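PDB 6BLD: cytochrome P450 268A2 Cyp268A2 from Mycobacterium marinum, which belongs to the cytochrome P450 family of haem proteins and is modelled here with its haem and with (3E,5E)-6,10-dimethylundeca-3,5,9-trien-2-one in a pocket beside it. Local coordinates for residues 229-234 against 251-256; 156-161 against 268-273; 274-279 against 352-357; 171-176 against 217-222. All coordinates share one frame; numbering follows the deposited sequence.

Interaction 1: residues 229-234 against 251-256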
loop_
_atom_site.group_PDB
_atom_site.type_symbol
_atom_site.label_atom_id
_atom_site.label_comp_id
_atom_site.label_asym_id
_atom_site.label_seq_id
_atom_site.Cartn_x
_atom_site.Cartn_y
_atom_site.Cartn_z
ATOM N N ASP A 229 12.406 -18.216 -15.326
ATOM C CA ASP A 229 11.819 -18.724 -14.094
ATOM C C ASP A 229 11.171 -17.628 -13.258
ATOM O O ASP A 229 10.747 -17.894 -12.130
ATOM C CB ASP A 229 12.884 -19.440 -13.258
ATOM C CG ASP A 229 13.027 -20.903 -13.624
ATOM O OD1 ASP A 229 12.030 -21.507 -14.072
ATOM O OD2 ASP A 229 14.139 -21.449 -13.460
ATOM N N ASP A 230 11.077 -16.413 -13.786
ATOM C CA ASP A 230 10.664 -15.265 -12.999
ATOM C C ASP A 230 9.144 -15.151 -12.935
ATOM O O ASP A 230 8.397 -15.992 -13.443
ATOM C CB ASP A 230 11.275 -13.990 -13.574
ATOM C CG ASP A 230 10.692 -13.628 -14.923
ATOM O OD1 ASP A 230 9.600 -13.023 -14.960
ATOM O OD2 ASP A 230 11.319 -13.975 -15.945
ATOM N N LEU A 231 8.688 -14.064 -12.312
ATOM C CA LEU A 231 7.261 -13.846 -12.109
ATOM C C LEU A 231 6.563 -13.470 -13.409
ATOM O O LEU A 231 5.478 -13.984 -13.709
ATOM C CB LEU A 231 7.065 -12.756 -11.059
ATOM C CG LEU A 231 5.727 -12.654 -10.340
ATOM C CD1 LEU A 231 5.988 -12.202 -8.927
ATOM C CD2 LEU A 231 4.825 -11.675 -11.055
ATOM N N PHE A 232 7.166 -12.572 -14.189
ATOM C CA PHE A 232 6.547 -12.122 -15.431
ATOM C C PHE A 232 6.537 -13.216 -16.489
ATOM O O PHE A 232 5.600 -13.290 -17.291
ATOM C CB PHE A 232 7.282 -10.889 -15.955
ATOM C CG PHE A 232 6.387 -9.879 -16.611
ATOM C CD1 PHE A 232 5.232 -9.444 -15.980
ATOM C CD2 PHE A 232 6.697 -9.364 -17.857
ATOM C CE1 PHE A 232 4.408 -8.515 -16.580
ATOM C CE2 PHE A 232 5.879 -8.434 -18.461
ATOM C CZ PHE A 232 4.733 -8.007 -17.821
ATOM N N SER A 233 7.572 -14.060 -16.515
ATOM C CA SER A 233 7.630 -15.142 -17.493
ATOM C C SER A 233 6.420 -16.056 -17.373
ATOM O O SER A 233 5.780 -16.395 -18.373
ATOM C CB SER A 233 8.913 -15.949 -17.306
ATOM O OG SER A 233 10.060 -15.195 -17.647
ATOM N N ALA A 234 6.102 -16.476 -16.147
ATOM C CA ALA A 234 4.964 -17.361 -15.943
ATOM C C ALA A 234 3.652 -16.681 -16.306
ATOM O O ALA A 234 2.726 -17.343 -16.784
ATOM C CB ALA A 234 4.931 -17.848 -14.495
ATOM N N ALA A 251 -0.223 -5.893 -18.888
ATOM C CA ALA A 251 0.270 -4.578 -18.492
ATOM C C ALA A 251 -0.411 -4.089 -17.221
ATOM O O ALA A 251 0.226 -3.450 -16.376
ATOM C CB ALA A 251 0.069 -3.578 -19.630
ATOM N N ALA A 252 -1.706 -4.377 -17.067
ATOM C CA ALA A 252 -2.421 -3.935 -15.875
ATOM C C ALA A 252 -1.837 -4.566 -14.616
ATOM O O ALA A 252 -1.736 -3.909 -13.574
ATOM C CB ALA A 252 -3.909 -4.260 -16.001
ATOM N N PHE A 253 -1.441 -5.839 -14.692
ATOM C CA PHE A 253 -0.833 -6.475 -13.528
ATOM C C PHE A 253 0.556 -5.912 -13.255
ATOM O O PHE A 253 0.969 -5.800 -12.095
ATOM C CB PHE A 253 -0.761 -7.990 -13.712
ATOM C CG PHE A 253 0.103 -8.671 -12.690
ATOM C CD1 PHE A 253 -0.361 -8.879 -11.402
ATOM C CD2 PHE A 253 1.388 -9.074 -13.006
ATOM C CE1 PHE A 253 0.433 -9.492 -10.453
ATOM C CE2 PHE A 253 2.187 -9.688 -12.063
ATOM C CZ PHE A 253 1.710 -9.897 -10.784
ATOM N N PHE A 254 1.296 -5.564 -14.313
ATOM C CA PHE A 254 2.607 -4.952 -14.125
ATOM C C PHE A 254 2.492 -3.640 -13.360
ATOM O O PHE A 254 3.319 -3.344 -12.491
ATOM C CB PHE A 254 3.284 -4.730 -15.478
ATOM C CG PHE A 254 4.676 -4.174 -15.374
ATOM C CD1 PHE A 254 5.748 -5.004 -15.089
ATOM C CD2 PHE A 254 4.911 -2.822 -15.557
ATOM C CE1 PHE A 254 7.032 -4.494 -14.991
ATOM C CE2 PHE A 254 6.192 -2.305 -15.460
ATOM C CZ PHE A 254 7.253 -3.144 -15.177
ATOM N N VAL A 255 1.466 -2.842 -13.669
ATOM C CA VAL A 255 1.223 -1.614 -12.921
ATOM C C VAL A 255 0.848 -1.938 -11.482
ATOM O O VAL A 255 1.395 -1.361 -10.536
ATOM C CB VAL A 255 0.133 -0.772 -13.608
ATOM C CG1 VAL A 255 -0.169 0.475 -12.783
ATOM C CG2 VAL A 255 0.565 -0.399 -15.019
ATOM N N LEU A 256 -0.094 -2.862 -11.295
ATOM C CA LEU A 256 -0.467 -3.278 -9.947
ATOM C C LEU A 256 0.751 -3.748 -9.159
ATOM O O LEU A 256 0.956 -3.334 -8.010
ATOM C CB LEU A 256 -1.517 -4.386 -10.026
ATOM C CG LEU A 256 -1.855 -5.115 -8.726
ATOM C CD1 LEU A 256 -2.327 -4.149 -7.644
ATOM C CD2 LEU A 256 -2.867 -6.232 -8.957
#
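Leu-231 meets Phe-253, and Phe-232 meets Phe-254. These two pairs join the start of helix 231-237 to the long helix 247-278, and all four residues are buried. The tight spot is Leu-231. Its CD2 comes in at the rim of the Phe-253 ring, in the plane of the ring, and lies 3.5 Å from Phe-253 CE2. Phe-253 CZ is almost as near. Phe-253 reaches this methyl because its CG is anti to the backbone N (chi1 168°), which swings the ring off the helix toward Leu-231. The side chain of Phe-253 is also about 5 Å from the haem, between nearest atoms.

The second pair is more loosely fitted. Phe-254 turns its edge toward the face of Phe-232 in an offset edge-to-face stack. The planes are at 62° and the centroids 5.6 Å apart. The closest atoms, Phe-232 CE1 and Phe-254 CD1, are still 4.0 Å apart.

The solvent side is the turn before helix 231-237. Asp-229 is exposed, and it and Asp-230 are poorly ordered. Asp-230 is the N-cap: its OD1 takes the N-H of Ser-233 at 2.8 Å, from above the carboxylate plane. Its other oxygen pairs with Arg-223.

The contact is enclosed by several neighbours. Helix 160-170 brings Met-169 and Val-170 against it, and helix 201-225 brings Leu-219 onto Phe-232.

Interaction 2: residues 156-161 against 268-273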
loop_
_atom_site.group_PDB
_atom_site.type_symbol
_atom_site.label_atom_id
_atom_site.label_comp_id
_atom_site.label_asym_id
_atom_site.label_seq_id
_atom_site.Cartn_x
_atom_site.Cartn_y
_atom_site.Cartn_z
ATOM N N HIS A 156 17.517 8.108 -1.104
ATOM C CA HIS A 156 18.772 7.384 -0.974
ATOM C C HIS A 156 18.635 6.053 -0.247
ATOM O O HIS A 156 19.641 5.362 -0.062
ATOM C CB HIS A 156 19.808 8.256 -0.256
ATOM C CG HIS A 156 20.369 9.350 -1.110
ATOM N ND1 HIS A 156 19.586 10.345 -1.653
ATOM C CD2 HIS A 156 21.635 9.601 -1.519
ATOM C CE1 HIS A 156 20.345 11.164 -2.359
ATOM N NE2 HIS A 156 21.593 10.735 -2.293
ATOM N N CYS A 157 17.427 5.669 0.167
ATOM C CA CYS A 157 17.270 4.423 0.907
ATOM C C CYS A 157 15.862 3.848 0.798
ATOM O O CYS A 157 15.688 2.706 0.359
ATOM C CB CYS A 157 17.629 4.634 2.379
ATOM S SG CYS A 157 17.541 3.133 3.382
ATOM N N ALA A 158 14.855 4.629 1.198
ATOM C CA ALA A 158 13.500 4.095 1.321
ATOM C C ALA A 158 12.972 3.574 -0.010
ATOM O O ALA A 158 12.268 2.559 -0.051
ATOM C CB ALA A 158 12.565 5.164 1.884
ATOM N N LYS A 159 13.299 4.250 -1.109
ATOM C CA LYS A 159 12.810 3.842 -2.419
ATOM C C LYS A 159 13.705 2.816 -3.104
ATOM O O LYS A 159 13.283 2.220 -4.100
ATOM C CB LYS A 159 12.658 5.067 -3.330
ATOM C CG LYS A 159 13.981 5.640 -3.813
ATOM C CD LYS A 159 13.838 6.324 -5.163
ATOM C CE LYS A 159 15.201 6.576 -5.790
ATOM N NZ LYS A 159 15.118 7.442 -6.999
ATOM N N GLU A 160 14.914 2.581 -2.588
ATOM C CA GLU A 160 15.891 1.779 -3.318
ATOM C C GLU A 160 15.643 0.282 -3.154
ATOM O O GLU A 160 15.660 -0.465 -4.138
ATOM C CB GLU A 160 17.307 2.140 -2.866
ATOM C CG GLU A 160 17.952 3.238 -3.694
ATOM C CD GLU A 160 17.713 3.064 -5.183
ATOM O OE1 GLU A 160 18.067 1.997 -5.731
ATOM O OE2 GLU A 160 17.166 3.997 -5.807
ATOM N N LEU A 161 15.425 -0.178 -1.923
ATOM C CA LEU A 161 15.252 -1.609 -1.691
ATOM C C LEU A 161 13.985 -2.161 -2.344
ATOM O O LEU A 161 14.037 -3.251 -2.928
ATOM C CB LEU A 161 15.251 -1.923 -0.191
ATOM C CG LEU A 161 15.234 -3.423 0.122
ATOM C CD1 LEU A 161 16.426 -4.113 -0.526
ATOM C CD2 LEU A 161 15.211 -3.679 1.617
ATOM N N THR A 268 6.675 2.508 4.390
ATOM C CA THR A 268 6.880 1.857 5.680
ATOM C C THR A 268 8.314 2.028 6.170
ATOM O O THR A 268 8.546 2.157 7.377
ATOM C CB THR A 268 6.518 0.372 5.587
ATOM O OG1 THR A 268 5.190 0.235 5.065
ATOM C CG2 THR A 268 6.579 -0.285 6.959
ATOM N N ILE A 269 9.284 2.047 5.253
ATOM C CA ILE A 269 10.672 2.261 5.651
ATOM C C ILE A 269 10.868 3.684 6.163
ATOM O O ILE A 269 11.526 3.905 7.188
ATOM C CB ILE A 269 11.619 1.939 4.479
ATOM C CG1 ILE A 269 11.597 0.438 4.175
ATOM C CG2 ILE A 269 13.036 2.398 4.792
ATOM C CD1 ILE A 269 12.153 0.078 2.809
ATOM N N SER A 270 10.292 4.670 5.469
ATOM C CA SER A 270 10.404 6.056 5.914
ATOM C C SER A 270 9.689 6.267 7.244
ATOM O O SER A 270 10.238 6.885 8.164
ATOM C CB SER A 270 9.844 6.998 4.849
ATOM O OG SER A 270 10.621 6.945 3.668
ATOM N N HIS A 271 8.455 5.769 7.359
ATOM C CA HIS A 271 7.737 5.873 8.626
ATOM C C HIS A 271 8.459 5.121 9.736
ATOM O O HIS A 271 8.404 5.533 10.901
ATOM C CB HIS A 271 6.309 5.342 8.473
ATOM C CG HIS A 271 5.424 6.208 7.631
ATOM N ND1 HIS A 271 5.193 7.537 7.914
ATOM C CD2 HIS A 271 4.705 5.931 6.517
ATOM C CE1 HIS A 271 4.376 8.044 7.008
ATOM N NE2 HIS A 271 4.064 7.089 6.149
ATOM N N GLY A 272 9.145 4.029 9.397
ATOM C CA GLY A 272 9.820 3.243 10.417
ATOM C C GLY A 272 11.018 3.952 11.015
ATOM O O GLY A 272 11.230 3.914 12.230
ATOM N N LEU A 273 11.823 4.606 10.172
ATOM C CA LEU A 273 12.982 5.335 10.679
ATOM C C LEU A 273 12.553 6.478 11.589
ATOM O O LEU A 273 13.179 6.725 12.626
ATOM C CB LEU A 273 13.826 5.858 9.518
ATOM C CG LEU A 273 15.105 6.599 9.914
ATOM C CD1 LEU A 273 16.162 5.619 10.407
ATOM C CD2 LEU A 273 15.636 7.428 8.754
#
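Ala-158 sits against Ile-269 and Ser-270, with the CA atoms of Ala-158 and Ile-269 only 5.5 Å apart. A small residue at 158 goes with this close approach of the backbones. Ile-269 does most of the touching. At its CB the side chain forks. The CG2 branch, anti to the backbone N, points at the alanine and lies 3.9 Å from Ala-158 CA and 4.0 Å from Ala-158 CB. The other branch runs through CG1 and is extended at chi2 (163°). It leads away from the alanine methyl and brings Ile-269 CD1 to the backbone carbonyl, 3.8 Å from Ala-158 O. The same side chain also packs on Leu-382 and Phe-153.

Beside it, Ser-270 OG comes within 3.2 Å of Ala-158 CB, a close fit for a hydroxyl on a methyl. That hydroxyl makes a weak hydrogen bond back to Arg-266 O in its own helix.

Ala-158 O is buried here and has no polar partner in the model. A methyl, not a donor, faces it.

Leu-161 leans on Gln-381 and Ile-385 of helix 375-392 and on Asn-136 of helix 123-147. Helices 123-147, 160-170, 247-278 and 375-392 correspond to the conserved four-helix bundle at the core of the cytochrome P450 fold.

Interaction 3: residues 274-279 against 352-357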
loop_
_atom_site.group_PDB
_atom_site.type_symbol
_atom_site.label_atom_id
_atom_site.label_comp_id
_atom_site.label_asym_id
_atom_site.label_seq_id
_atom_site.Cartn_x
_atom_site.Cartn_y
_atom_site.Cartn_z
ATOM N N LYS A 274 11.483 7.185 11.216
ATOM C CA LYS A 274 10.970 8.257 12.062
ATOM C C LYS A 274 10.417 7.708 13.372
ATOM O O LYS A 274 10.582 8.328 14.429
ATOM C CB LYS A 274 9.898 9.047 11.311
ATOM C CG LYS A 274 9.246 10.152 12.127
ATOM C CD LYS A 274 10.263 11.198 12.555
ATOM C CE LYS A 274 9.577 12.429 13.124
ATOM N NZ LYS A 274 8.219 12.617 12.542
ATOM N N ALA A 275 9.763 6.544 13.323
ATOM C CA ALA A 275 9.248 5.930 14.543
ATOM C C ALA A 275 10.380 5.514 15.473
ATOM O O ALA A 275 10.283 5.686 16.694
ATOM C CB ALA A 275 8.368 4.730 14.196
ATOM N N LEU A 276 11.460 4.959 14.916
ATOM C CA LEU A 276 12.620 4.624 15.735
ATOM C C LEU A 276 13.261 5.872 16.329
ATOM O O LEU A 276 13.795 5.823 17.443
ATOM C CB LEU A 276 13.641 3.843 14.908
ATOM C CG LEU A 276 13.214 2.451 14.436
ATOM C CD1 LEU A 276 14.334 1.785 13.654
ATOM C CD2 LEU A 276 12.789 1.586 15.615
ATOM N N THR A 277 13.215 6.994 15.607
ATOM C CA THR A 277 13.751 8.242 16.141
ATOM C C THR A 277 12.857 8.800 17.241
ATOM O O THR A 277 13.351 9.311 18.253
ATOM C CB THR A 277 13.918 9.266 15.015
ATOM O OG1 THR A 277 14.805 8.745 14.019
ATOM C CG2 THR A 277 14.480 10.574 15.555
ATOM N N ASP A 278 11.538 8.708 17.061
ATOM C CA ASP A 278 10.600 9.233 18.044
ATOM C C ASP A 278 10.502 8.363 19.289
ATOM O O ASP A 278 10.029 8.840 20.326
ATOM C CB ASP A 278 9.213 9.388 17.414
ATOM C CG ASP A 278 9.186 10.426 16.309
ATOM O OD1 ASP A 278 10.111 11.262 16.256
ATOM O OD2 ASP A 278 8.239 10.407 15.495
ATOM N N PHE A 279 10.935 7.106 19.216
ATOM C CA PHE A 279 10.891 6.182 20.350
ATOM C C PHE A 279 12.256 5.521 20.494
ATOM O O PHE A 279 12.436 4.353 20.121
ATOM C CB PHE A 279 9.788 5.138 20.172
ATOM C CG PHE A 279 8.402 5.720 20.144
ATOM C CD1 PHE A 279 7.859 6.199 18.963
ATOM C CD2 PHE A 279 7.641 5.786 21.300
ATOM C CE1 PHE A 279 6.586 6.735 18.936
ATOM C CE2 PHE A 279 6.367 6.321 21.279
ATOM C CZ PHE A 279 5.839 6.795 20.095
ATOM N N LEU A 352 4.382 3.490 20.087
ATOM C CA LEU A 352 5.089 2.441 19.366
ATOM C C LEU A 352 5.543 1.363 20.341
ATOM O O LEU A 352 6.304 1.640 21.274
ATOM C CB LEU A 352 6.284 3.023 18.615
ATOM C CG LEU A 352 6.974 2.085 17.621
ATOM C CD1 LEU A 352 6.146 1.948 16.353
ATOM C CD2 LEU A 352 8.376 2.577 17.299
ATOM N N ASP A 353 5.069 0.135 20.133
ATOM C CA ASP A 353 5.435 -1.012 20.963
ATOM C C ASP A 353 5.868 -2.136 20.027
ATOM O O ASP A 353 5.041 -2.927 19.563
ATOM C CB ASP A 353 4.279 -1.435 21.867
ATOM C CG ASP A 353 4.651 -2.575 22.796
ATOM O OD1 ASP A 353 5.861 -2.848 22.955
ATOM O OD2 ASP A 353 3.734 -3.198 23.370
ATOM N N LEU A 354 7.174 -2.205 19.758
ATOM C CA LEU A 354 7.740 -3.238 18.900
ATOM C C LEU A 354 7.626 -4.633 19.501
ATOM O O LEU A 354 7.933 -5.612 18.812
ATOM C CB LEU A 354 9.207 -2.920 18.602
ATOM C CG LEU A 354 9.501 -1.529 18.030
ATOM C CD1 LEU A 354 10.993 -1.348 17.778
ATOM C CD2 LEU A 354 8.704 -1.291 16.756
ATOM N N SER A 355 7.208 -4.746 20.760
ATOM C CA SER A 355 6.975 -6.028 21.407
ATOM C C SER A 355 5.511 -6.443 21.375
ATOM O O SER A 355 5.159 -7.465 21.969
ATOM C CB SER A 355 7.460 -5.984 22.857
ATOM O OG SER A 355 6.528 -5.309 23.683
ATOM N N ARG A 356 4.657 -5.675 20.699
ATOM C CA ARG A 356 3.220 -5.918 20.746
ATOM C C ARG A 356 2.892 -7.322 20.255
ATOM O O ARG A 356 3.190 -7.677 19.110
ATOM C CB ARG A 356 2.480 -4.874 19.912
ATOM C CG ARG A 356 0.976 -4.857 20.146
ATOM C CD ARG A 356 0.267 -3.940 19.163
ATOM N NE ARG A 356 0.803 -2.582 19.194
ATOM C CZ ARG A 356 0.464 -1.666 20.095
ATOM N NH1 ARG A 356 -0.411 -1.962 21.046
ATOM N NH2 ARG A 356 1.000 -0.454 20.047
ATOM N N SER A 357 2.290 -8.121 21.132
ATOM C CA SER A 357 1.867 -9.475 20.806
ATOM C C SER A 357 0.625 -9.821 21.619
ATOM O O SER A 357 0.667 -9.792 22.855
ATOM C CB SER A 357 2.989 -10.478 21.078
ATOM O OG SER A 357 2.740 -11.707 20.418
#
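The meander of the P450 fold, the irregular segment ahead of the haem-binding loop, meets the end of the long helix 247-278 where Leu-352 packs on Phe-279 and Ala-275. The CB methylene of Leu-352 lies over one face of the Phe-279 ring. Leu-352 CB is 3.7 Å from the Phe-279 ring centroid and 15° off the ring normal. This is a CH-pi contact over the face, displaced toward the CD1-CE1 side of the ring. With CG anti to the backbone N (chi1 -170°), the rest of the leucine turns toward the helix. There Leu-352 CD2 reaches Ala-275 CB at 3.8 Å and Ala-275 O at 3.7 Å. Ala-275 O also lies at the edge of the Phe-279 ring, in its plane. One leucine thus spans the last helical turn and the ring that follows it.

A lighter contact lies alongside. Leu-276 CD2 and Leu-354 CD1 are 4.1 Å apart, on side chains that cross at about a right angle.

The meander has its own internal bonds. Residues 353-356 make a type I turn closed by Arg-356 N to Asp-353 O at 3.0 Å. Asp-353 OD1 holds two donors of Ser-355: the backbone N, in an Asx turn, and OG at 2.7 Å.

Helix 290-305 backs this corner with Trp-304, whose ring meets Phe-279. Arg-356 pairs with Glu-300, near Arg-303, consistent with the Glu-Arg-Arg cluster that links helix K to the meander in cytochromes P450.

Interaction 4: residues 171-176 against 217-222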
loop_
_atom_site.group_PDB
_atom_site.type_symbol
_atom_site.label_atom_id
_atom_site.label_comp_id
_atom_site.label_asym_id
_atom_site.label_seq_id
_atom_site.Cartn_x
_atom_site.Cartn_y
_atom_site.Cartn_z
ATOM N N GLY A 171 12.334 -8.976 -13.416
ATOM C CA GLY A 171 13.316 -8.893 -14.476
ATOM C C GLY A 171 13.347 -7.572 -15.209
ATOM O O GLY A 171 13.637 -7.551 -16.411
ATOM N N ILE A 172 13.055 -6.471 -14.527
ATOM C CA ILE A 172 13.057 -5.155 -15.175
ATOM C C ILE A 172 14.483 -4.794 -15.577
ATOM O O ILE A 172 15.409 -4.932 -14.756
ATOM C CB ILE A 172 12.466 -4.100 -14.235
ATOM C CG1 ILE A 172 11.087 -4.545 -13.735
ATOM C CG2 ILE A 172 12.374 -2.739 -14.935
ATOM C CD1 ILE A 172 10.373 -3.509 -12.900
ATOM N N PRO A 173 14.714 -4.329 -16.808
ATOM C CA PRO A 173 16.064 -3.894 -17.187
ATOM C C PRO A 173 16.541 -2.751 -16.304
ATOM O O PRO A 173 15.751 -1.933 -15.828
ATOM C CB PRO A 173 15.898 -3.445 -18.645
ATOM C CG PRO A 173 14.682 -4.165 -19.130
ATOM C CD PRO A 173 13.773 -4.267 -17.939
ATOM N N GLU A 174 17.858 -2.709 -16.083
ATOM C CA GLU A 174 18.421 -1.739 -15.148
ATOM C C GLU A 174 18.151 -0.304 -15.584
ATOM O O GLU A 174 17.932 0.570 -14.736
ATOM C CB GLU A 174 19.924 -1.972 -14.994
ATOM C CG GLU A 174 20.590 -1.020 -14.022
ATOM C CD GLU A 174 20.471 -1.476 -12.580
ATOM O OE1 GLU A 174 20.079 -2.640 -12.349
ATOM O OE2 GLU A 174 20.771 -0.669 -11.676
ATOM N N ALA A 175 18.148 -0.042 -16.892
ATOM C CA ALA A 175 17.904 1.309 -17.382
ATOM C C ALA A 175 16.489 1.794 -17.087
ATOM O O ALA A 175 16.237 3.000 -17.153
ATOM C CB ALA A 175 18.173 1.381 -18.886
ATOM N N ASP A 176 15.567 0.889 -16.757
ATOM C CA ASP A 176 14.182 1.246 -16.482
ATOM C C ASP A 176 13.821 1.171 -15.006
ATOM O O ASP A 176 12.676 1.466 -14.651
ATOM C CB ASP A 176 13.235 0.341 -17.277
ATOM C CG ASP A 176 13.410 0.484 -18.771
ATOM O OD1 ASP A 176 13.221 1.606 -19.286
ATOM O OD2 ASP A 176 13.740 -0.524 -19.427
ATOM N N ALA A 217 5.049 -4.026 -22.111
ATOM C CA ALA A 217 5.003 -4.586 -23.458
ATOM C C ALA A 217 6.374 -5.088 -23.897
ATOM O O ALA A 217 6.477 -6.131 -24.554
ATOM C CB ALA A 217 4.471 -3.548 -24.444
ATOM N N SER A 218 7.437 -4.364 -23.540
ATOM C CA SER A 218 8.783 -4.788 -23.914
ATOM C C SER A 218 9.196 -6.051 -23.168
ATOM O O SER A 218 9.801 -6.955 -23.755
ATOM C CB SER A 218 9.783 -3.662 -23.652
ATOM O OG SER A 218 9.619 -2.607 -24.583
ATOM N N LEU A 219 8.880 -6.131 -21.873
ATOM C CA LEU A 219 9.249 -7.314 -21.102
ATOM C C LEU A 219 8.387 -8.512 -21.484
ATOM O O LEU A 219 8.878 -9.645 -21.530
ATOM C CB LEU A 219 9.140 -7.022 -19.607
ATOM C CG LEU A 219 10.172 -7.736 -18.732
ATOM C CD1 LEU A 219 11.512 -7.028 -18.815
ATOM C CD2 LEU A 219 9.703 -7.819 -17.290
ATOM N N ALA A 220 7.105 -8.285 -21.773
ATOM C CA ALA A 220 6.235 -9.383 -22.184
ATOM C C ALA A 220 6.710 -9.992 -23.495
ATOM O O ALA A 220 6.765 -11.219 -23.642
ATOM C CB ALA A 220 4.793 -8.893 -22.308
ATOM N N ALA A 221 7.053 -9.145 -24.468
ATOM C CA ALA A 221 7.575 -9.648 -25.734
ATOM C C ALA A 221 8.916 -10.347 -25.550
ATOM O O ALA A 221 9.208 -11.317 -26.258
ATOM C CB ALA A 221 7.698 -8.506 -26.743
ATOM N N GLU A 222 9.737 -9.878 -24.607
ATOM C CA GLU A 222 11.022 -10.525 -24.361
ATOM C C GLU A 222 10.838 -11.902 -23.736
ATOM O O GLU A 222 11.531 -12.856 -24.105
ATOM C CB GLU A 222 11.891 -9.644 -23.465
ATOM C CG GLU A 222 13.164 -10.324 -22.983
ATOM C CD GLU A 222 13.659 -9.778 -21.659
ATOM O OE1 GLU A 222 14.299 -8.705 -21.659
ATOM O OE2 GLU A 222 13.410 -10.422 -20.618
#
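Leu-219 points from helix 201-225 at the turn formed by Gly-171, Ile-172 and Pro-173. Its CD1 methyl does most of the touching. Leu-219 CD1 lies 3.3 Å from Gly-171 O and 3.7 Å from Pro-173 CD. The methyl sits over these two atoms, which lie side by side. Leu-219 CD2 is further off, 4.0 Å from Gly-171 O. The chi1 of Leu-219, -146°, is well away from a fully staggered position, and it turns both methyls toward the carbonyl oxygen, CD1 the nearer. The leucine and the proline run past each other in opposite directions, and they touch at one point, Pro-173 CD on Leu-219 CD1. Ile-172 takes the other side of the turn. Its CB points away from helix 201-225, and its side chain packs on Leu-166 and Ser-167 of helix 160-170 and on Phe-254.

In P450 terms this is the link between helices E and F lying against helix G. Gly-171 is the first residue past helix 160-170 and has a positive phi of 92°. The chain then continues through Ile-172 and Pro-173. Residues 173-176 make a further turn, with Asp-176 N bonded to Pro-173 O at 3.0 Å.

Pro-173 is exposed, whereas Leu-219 is buried. The leucine is also covered by Val-170 and by Phe-232 of helix 231-237. Asp-176 gives the link a polar tie to helix 201-225 through Tyr-211 OH. Ile-172 O is bonded by Arg-177 NE.

Interactions 1, 2 and 3 share helix 247-278, at successive places along it, and are buried. Interaction 4 does not use that helix, but it touches interaction 1 through Leu-219 on Phe-232 and Ile-172 on Phe-254, so the two form one apolar cluster. Interactions 1 and 3 lie on opposite sides of the chain's centre, about 35 Å apart between centres. Interaction 2 is the nearest to the middle and brings the backbones closest, CA to CA, with an alanine at its heart. Interactions 1 and 3 use aromatic rings, one in a stack and one under a leucine. Interaction 4 is the smallest and partly buried, with the exposed Pro-173 at its edge.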